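Local coordinates for aminoglycoside N(3)-acetyltransferase (Streptomyces griseus, PDB 7LAP), which probably acetylates the 3-amino group of aminoglycoside antibiotics, a modification linked to drug resistance, at residues P105-A117 against R126-S140. Numbering follows the deposited sequence.
Sequences PAFDPRTSEAEHA and RRRPGAVRSRHPDVS
Arg133, reaching from edge strand 132-133 of the mixed sheet, holds the main-chain carbonyls of Pro109 and Ser112 in the loop between helices 94-103 and 120-126. With CG swung opposite the main-chain N (chi1 -166°) and the rest of the arm stretched toward the loop, the guanidinium meets Ser112 O end-on: NH2 donates at 2.9 Å, and NH1 lies at a doubtfully short 2.5 Å. NH1 also donates to Pro109 O (3.0 Å, N-H...O 159°), from above that carbonyl plane. Phe107 CZ lies over one face of this guanidinium and Arg126 CD over the other; with ring and guanidinium planes 75° apart, Phe107 meets it steeply rather than as a parallel stack. Pro137 CA sits over the Phe107 ring, 3.8 Å from its centroid, a CH-pi contact. Arg126 NH1 makes a noticeably bent bond to Arg110 O at 2.9 Å, while water 1 bridges NH1 to Pro109 O; Glu123 forms a salt bridge with Arg126 NE. Further out, Gly80 O takes another bond from Arg133 NH2, and Arg127 of the second subunit donates to Arg110 O, so the loop takes part in the dimer interface. Within the loop Asp108 OD1 accepts from Arg110 N (3.1 Å), an Asx turn, and Ser112 OG accepts from Asp108 N at 2.8 Å.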
loop_
_atom_site.group_PDB
_atom_site.type_symbol
_atom_site.label_atom_id
_atom_site.label_comp_id
_atom_site.label_asym_id
_atom_site.label_seq_id
_atom_site.Cartn_x
_atom_site.Cartn_y
_atom_site.Cartn_z
ATOM N N PRO B 105 -2.224 -7.107 -17.457
ATOM C CA PRO B 105 -1.927 -5.727 -17.848
ATOM C C PRO B 105 -0.430 -5.432 -17.844
ATOM O O PRO B 105 0.364 -6.084 -17.161
ATOM C CB PRO B 105 -2.659 -4.895 -16.789
ATOM C CG PRO B 105 -2.714 -5.824 -15.564
ATOM C CD PRO B 105 -2.853 -7.207 -16.127
ATOM N N ALA B 106 -0.054 -4.435 -18.641
ATOM C CA ALA B 106 1.326 -3.979 -18.698
ATOM C C ALA B 106 1.742 -3.320 -17.389
ATOM O O ALA B 106 0.945 -2.636 -16.734
ATOM C CB ALA B 106 1.501 -2.951 -19.816
ATOM N N PHE B 107 3.028 -3.469 -17.057
ATOM C CA PHE B 107 3.625 -2.626 -16.029
ATOM C C PHE B 107 3.368 -1.153 -16.333
ATOM O O PHE B 107 3.423 -0.716 -17.488
ATOM C CB PHE B 107 5.129 -2.905 -15.918
ATOM C CG PHE B 107 5.838 -2.024 -14.911
ATOM C CD1 PHE B 107 5.704 -2.252 -13.533
ATOM C CD2 PHE B 107 6.627 -0.963 -15.327
ATOM C CE1 PHE B 107 6.380 -1.448 -12.603
ATOM C CE2 PHE B 107 7.289 -0.152 -14.397
ATOM C CZ PHE B 107 7.161 -0.380 -13.044
ATOM N N ASP B 108 3.036 -0.397 -15.291
ATOM C CA ASP B 108 2.806 1.046 -15.384
ATOM C C ASP B 108 3.531 1.762 -14.245
ATOM O O ASP B 108 3.120 1.626 -13.074
ATOM C CB ASP B 108 1.310 1.353 -15.342
ATOM C CG ASP B 108 1.015 2.833 -15.521
ATOM O OD1 ASP B 108 1.982 3.614 -15.645
ATOM O OD2 ASP B 108 -0.175 3.224 -15.581
ATOM N N PRO B 109 4.557 2.567 -14.532
ATOM C CA PRO B 109 5.334 3.177 -13.439
ATOM C C PRO B 109 4.500 4.050 -12.523
ATOM O O PRO B 109 4.871 4.210 -11.346
ATOM C CB PRO B 109 6.403 3.996 -14.180
ATOM C CG PRO B 109 6.516 3.371 -15.529
ATOM C CD PRO B 109 5.100 2.923 -15.861
ATOM N N ARG B 110 3.389 4.630 -13.021
ATOM C CA ARG B 110 2.587 5.506 -12.169
ATOM C C ARG B 110 1.739 4.728 -11.171
ATOM O O ARG B 110 1.569 5.170 -10.024
ATOM C CB ARG B 110 1.679 6.409 -13.017
ATOM C CG ARG B 110 0.673 7.282 -12.199
ATOM C CD ARG B 110 1.395 8.477 -11.553
ATOM N NE ARG B 110 0.513 9.392 -10.826
ATOM C CZ ARG B 110 0.933 10.495 -10.199
ATOM N NH1 ARG B 110 2.222 10.823 -10.214
ATOM N NH2 ARG B 110 0.073 11.275 -9.548
ATOM N N THR B 111 1.189 3.579 -11.581
ATOM C CA THR B 111 0.183 2.907 -10.770
ATOM C C THR B 111 0.553 1.505 -10.299
ATOM O O THR B 111 -0.023 1.049 -9.305
ATOM C CB THR B 111 -1.157 2.823 -11.534
ATOM O OG1 THR B 111 -0.965 2.084 -12.743
ATOM C CG2 THR B 111 -1.691 4.231 -11.880
ATOM N N SER B 112 1.447 0.790 -10.988
ATOM C CA SER B 112 1.797 -0.557 -10.539
ATOM C C SER B 112 2.428 -0.508 -9.164
ATOM O O SER B 112 3.411 0.214 -8.949
ATOM C CB SER B 112 2.768 -1.231 -11.509
ATOM O OG SER B 112 2.197 -1.280 -12.777
ATOM N N GLU B 113 1.870 -1.280 -8.227
ATOM C CA GLU B 113 2.356 -1.224 -6.856
ATOM C C GLU B 113 3.697 -1.897 -6.722
ATOM O O GLU B 113 4.009 -2.874 -7.420
ATOM C CB GLU B 113 1.370 -1.863 -5.886
ATOM C CG GLU B 113 0.027 -1.265 -6.032
ATOM C CD GLU B 113 -1.060 -2.148 -5.504
ATOM O OE1 GLU B 113 -0.806 -2.883 -4.513
ATOM O OE2 GLU B 113 -2.157 -2.109 -6.108
ATOM N N ALA B 114 4.489 -1.357 -5.801
ATOM C CA ALA B 114 5.748 -1.970 -5.430
ATOM C C ALA B 114 5.496 -3.330 -4.793
ATOM O O ALA B 114 4.380 -3.657 -4.393
ATOM C CB ALA B 114 6.518 -1.085 -4.463
ATOM N N GLU B 115 6.547 -4.146 -4.747
ATOM C CA GLU B 115 6.452 -5.442 -4.095
ATOM C C GLU B 115 6.124 -5.257 -2.619
ATOM O O GLU B 115 6.756 -4.452 -1.932
ATOM C CB GLU B 115 7.763 -6.212 -4.256
ATOM C CG GLU B 115 7.715 -7.253 -5.383
ATOM C CD GLU B 115 9.053 -7.476 -6.067
ATOM O OE1 GLU B 115 10.063 -7.678 -5.360
ATOM O OE2 GLU B 115 9.103 -7.477 -7.318
ATOM N N HIS B 116 5.158 -6.043 -2.120
ATOM C CA HIS B 116 4.719 -5.897 -0.735
ATOM C C HIS B 116 5.831 -6.199 0.255
ATOM O O HIS B 116 5.875 -5.608 1.346
ATOM C CB HIS B 116 3.530 -6.805 -0.468
ATOM C CG HIS B 116 2.283 -6.367 -1.161
ATOM N ND1 HIS B 116 2.227 -5.228 -1.944
ATOM C CD2 HIS B 116 1.041 -6.910 -1.189
ATOM C CE1 HIS B 116 1.006 -5.091 -2.425
ATOM N NE2 HIS B 116 0.267 -6.095 -1.978
ATOM N N ALA B 117 6.746 -7.093 -0.104
ATOM C CA ALA B 117 7.836 -7.426 0.805
ATOM C C ALA B 117 8.734 -6.230 1.100
ATOM O O ALA B 117 9.414 -6.226 2.122
ATOM C CB ALA B 117 8.658 -8.571 0.224
ATOM N N ARG B 126 7.499 6.380 -3.855
ATOM C CA ARG B 126 7.174 6.515 -5.274
ATOM C C ARG B 126 5.903 7.337 -5.482
ATOM O O ARG B 126 5.751 7.958 -6.533
ATOM C CB ARG B 126 7.038 5.137 -5.940
ATOM C CG ARG B 126 5.671 4.549 -5.794
ATOM C CD ARG B 126 5.452 3.278 -6.587
ATOM N NE ARG B 126 4.139 2.728 -6.255
ATOM C CZ ARG B 126 3.013 2.989 -6.918
ATOM N NH1 ARG B 126 3.024 3.767 -8.001
ATOM N NH2 ARG B 126 1.862 2.451 -6.497
ATOM N N ARG B 127 5.013 7.411 -4.485
ATOM C CA ARG B 127 3.802 8.201 -4.659
ATOM C C ARG B 127 3.991 9.667 -4.252
ATOM O O ARG B 127 3.060 10.462 -4.400
ATOM C CB ARG B 127 2.644 7.537 -3.881
ATOM C CG ARG B 127 2.303 6.066 -4.370
ATOM C CD ARG B 127 1.329 5.279 -3.443
ATOM N NE ARG B 127 0.025 5.946 -3.397
ATOM C CZ ARG B 127 -1.152 5.376 -3.675
ATOM N NH1 ARG B 127 -1.215 4.095 -4.023
ATOM N NH2 ARG B 127 -2.270 6.101 -3.598
ATOM N N ARG B 128 5.166 10.047 -3.736
ATOM C CA ARG B 128 5.399 11.442 -3.385
ATOM C C ARG B 128 5.275 12.331 -4.624
ATOM O O ARG B 128 5.744 11.952 -5.709
ATOM C CB ARG B 128 6.787 11.634 -2.758
ATOM C CG ARG B 128 6.898 11.109 -1.294
ATOM C CD ARG B 128 6.221 12.036 -0.284
ATOM N NE ARG B 128 6.955 13.286 -0.139
ATOM C CZ ARG B 128 7.267 13.835 1.039
ATOM N NH1 ARG B 128 6.897 13.247 2.177
ATOM N NH2 ARG B 128 7.940 14.979 1.082
ATOM N N PRO B 129 4.726 13.546 -4.485
ATOM C CA PRO B 129 4.805 14.526 -5.582
ATOM C C PRO B 129 6.244 14.713 -6.025
ATOM O O PRO B 129 7.145 14.828 -5.201
ATOM C CB PRO B 129 4.237 15.807 -4.956
ATOM C CG PRO B 129 3.341 15.329 -3.857
ATOM C CD PRO B 129 4.016 14.082 -3.308
ATOM N N GLY B 130 6.465 14.684 -7.340
ATOM C CA GLY B 130 7.792 14.799 -7.906
ATOM C C GLY B 130 8.653 13.540 -7.896
ATOM O O GLY B 130 9.761 13.568 -8.462
ATOM N N ALA B 131 8.215 12.442 -7.262
ATOM C CA ALA B 131 9.036 11.227 -7.266
ATOM C C ALA B 131 9.088 10.650 -8.673
ATOM O O ALA B 131 8.166 10.834 -9.469
ATOM C CB ALA B 131 8.477 10.162 -6.299
ATOM N N VAL B 132 10.168 9.932 -8.979
ATOM C CA VAL B 132 10.372 9.357 -10.317
ATOM C C VAL B 132 10.571 7.854 -10.167
ATOM O O VAL B 132 11.409 7.418 -9.373
ATOM C CB VAL B 132 11.589 9.982 -11.014
ATOM C CG1 VAL B 132 11.829 9.333 -12.402
ATOM C CG2 VAL B 132 11.429 11.510 -11.138
ATOM N N ARG B 133 9.831 7.066 -10.940
ATOM C CA ARG B 133 9.922 5.614 -10.841
ATOM C C ARG B 133 10.534 5.066 -12.124
ATOM O O ARG B 133 10.138 5.485 -13.213
ATOM C CB ARG B 133 8.555 4.994 -10.632
ATOM C CG ARG B 133 8.739 3.556 -10.203
ATOM C CD ARG B 133 7.626 2.723 -10.602
ATOM N NE ARG B 133 7.521 1.464 -9.873
ATOM C CZ ARG B 133 6.341 0.982 -9.526
ATOM N NH1 ARG B 133 5.269 1.698 -9.811
ATOM N NH2 ARG B 133 6.244 -0.185 -8.906
ATOM N N SER B 134 11.495 4.140 -12.007
ATOM C CA SER B 134 12.169 3.687 -13.226
ATOM C C SER B 134 11.257 2.736 -14.006
ATOM O O SER B 134 10.232 2.268 -13.514
ATOM C CB SER B 134 13.533 3.055 -12.900
ATOM O OG SER B 134 13.442 1.701 -12.502
ATOM N N ARG B 135 11.616 2.480 -15.254
ATOM C CA ARG B 135 10.668 1.874 -16.174
ATOM C C ARG B 135 10.690 0.360 -16.135
ATOM O O ARG B 135 9.855 -0.277 -16.799
ATOM C CB ARG B 135 10.951 2.372 -17.602
ATOM C CG ARG B 135 12.275 1.888 -18.129
ATOM C CD ARG B 135 12.630 2.432 -19.538
ATOM N NE ARG B 135 13.812 1.754 -20.056
ATOM C CZ ARG B 135 14.237 1.803 -21.322
ATOM N NH1 ARG B 135 13.580 2.522 -22.235
ATOM N NH2 ARG B 135 15.323 1.118 -21.674
ATOM N N HIS B 136 11.602 -0.243 -15.375
ATOM C CA HIS B 136 11.760 -1.688 -15.481
ATOM C C HIS B 136 10.599 -2.408 -14.800
ATOM O O HIS B 136 10.259 -2.066 -13.672
ATOM C CB HIS B 136 13.071 -2.147 -14.848
ATOM C CG HIS B 136 13.556 -3.438 -15.419
ATOM N ND1 HIS B 136 13.071 -4.665 -15.007
ATOM C CD2 HIS B 136 14.410 -3.689 -16.437
ATOM C CE1 HIS B 136 13.634 -5.616 -15.732
ATOM N NE2 HIS B 136 14.457 -5.050 -16.600
ATOM N N PRO B 137 10.003 -3.426 -15.440
ATOM C CA PRO B 137 8.848 -4.113 -14.832
ATOM C C PRO B 137 9.210 -5.059 -13.730
ATOM O O PRO B 137 8.339 -5.390 -12.919
ATOM C CB PRO B 137 8.248 -4.912 -15.998
ATOM C CG PRO B 137 9.456 -5.160 -16.935
ATOM C CD PRO B 137 10.257 -3.866 -16.829
ATOM N N ASP B 138 10.441 -5.544 -13.684
ATOM C CA ASP B 138 10.809 -6.478 -12.643
ATOM C C ASP B 138 11.566 -5.843 -11.481
ATOM O O ASP B 138 11.341 -6.228 -10.329
ATOM C CB ASP B 138 11.640 -7.610 -13.232
ATOM C CG ASP B 138 11.756 -8.759 -12.280
ATOM O OD1 ASP B 138 10.705 -9.275 -11.863
ATOM O OD2 ASP B 138 12.881 -9.145 -11.943
ATOM N N VAL B 139 12.463 -4.885 -11.732
ATOM C CA VAL B 139 13.320 -4.382 -10.662
ATOM C C VAL B 139 13.374 -2.861 -10.674
ATOM O O VAL B 139 14.435 -2.269 -10.433
ATOM C CB VAL B 139 14.734 -4.987 -10.751
ATOM C CG1 VAL B 139 14.685 -6.487 -10.392
ATOM C CG2 VAL B 139 15.352 -4.760 -12.159
ATOM N N SER B 140 12.223 -2.227 -10.903
ATOM C CA SER B 140 12.154 -0.774 -10.912
ATOM C C SER B 140 12.621 -0.209 -9.576
ATOM O O SER B 140 12.480 -0.830 -8.527
ATOM C CB SER B 140 10.739 -0.279 -11.206
ATOM O OG SER B 140 9.822 -0.743 -10.217
HETATM O O HOH W 1 4.898 5.715 -9.223
HETATM O O HOH W 2 1.809 12.510 -6.831
HETATM O O HOH W 3 -1.071 2.355 -7.450
HETATM O O HOH W 4 12.387 -6.343 -7.337
#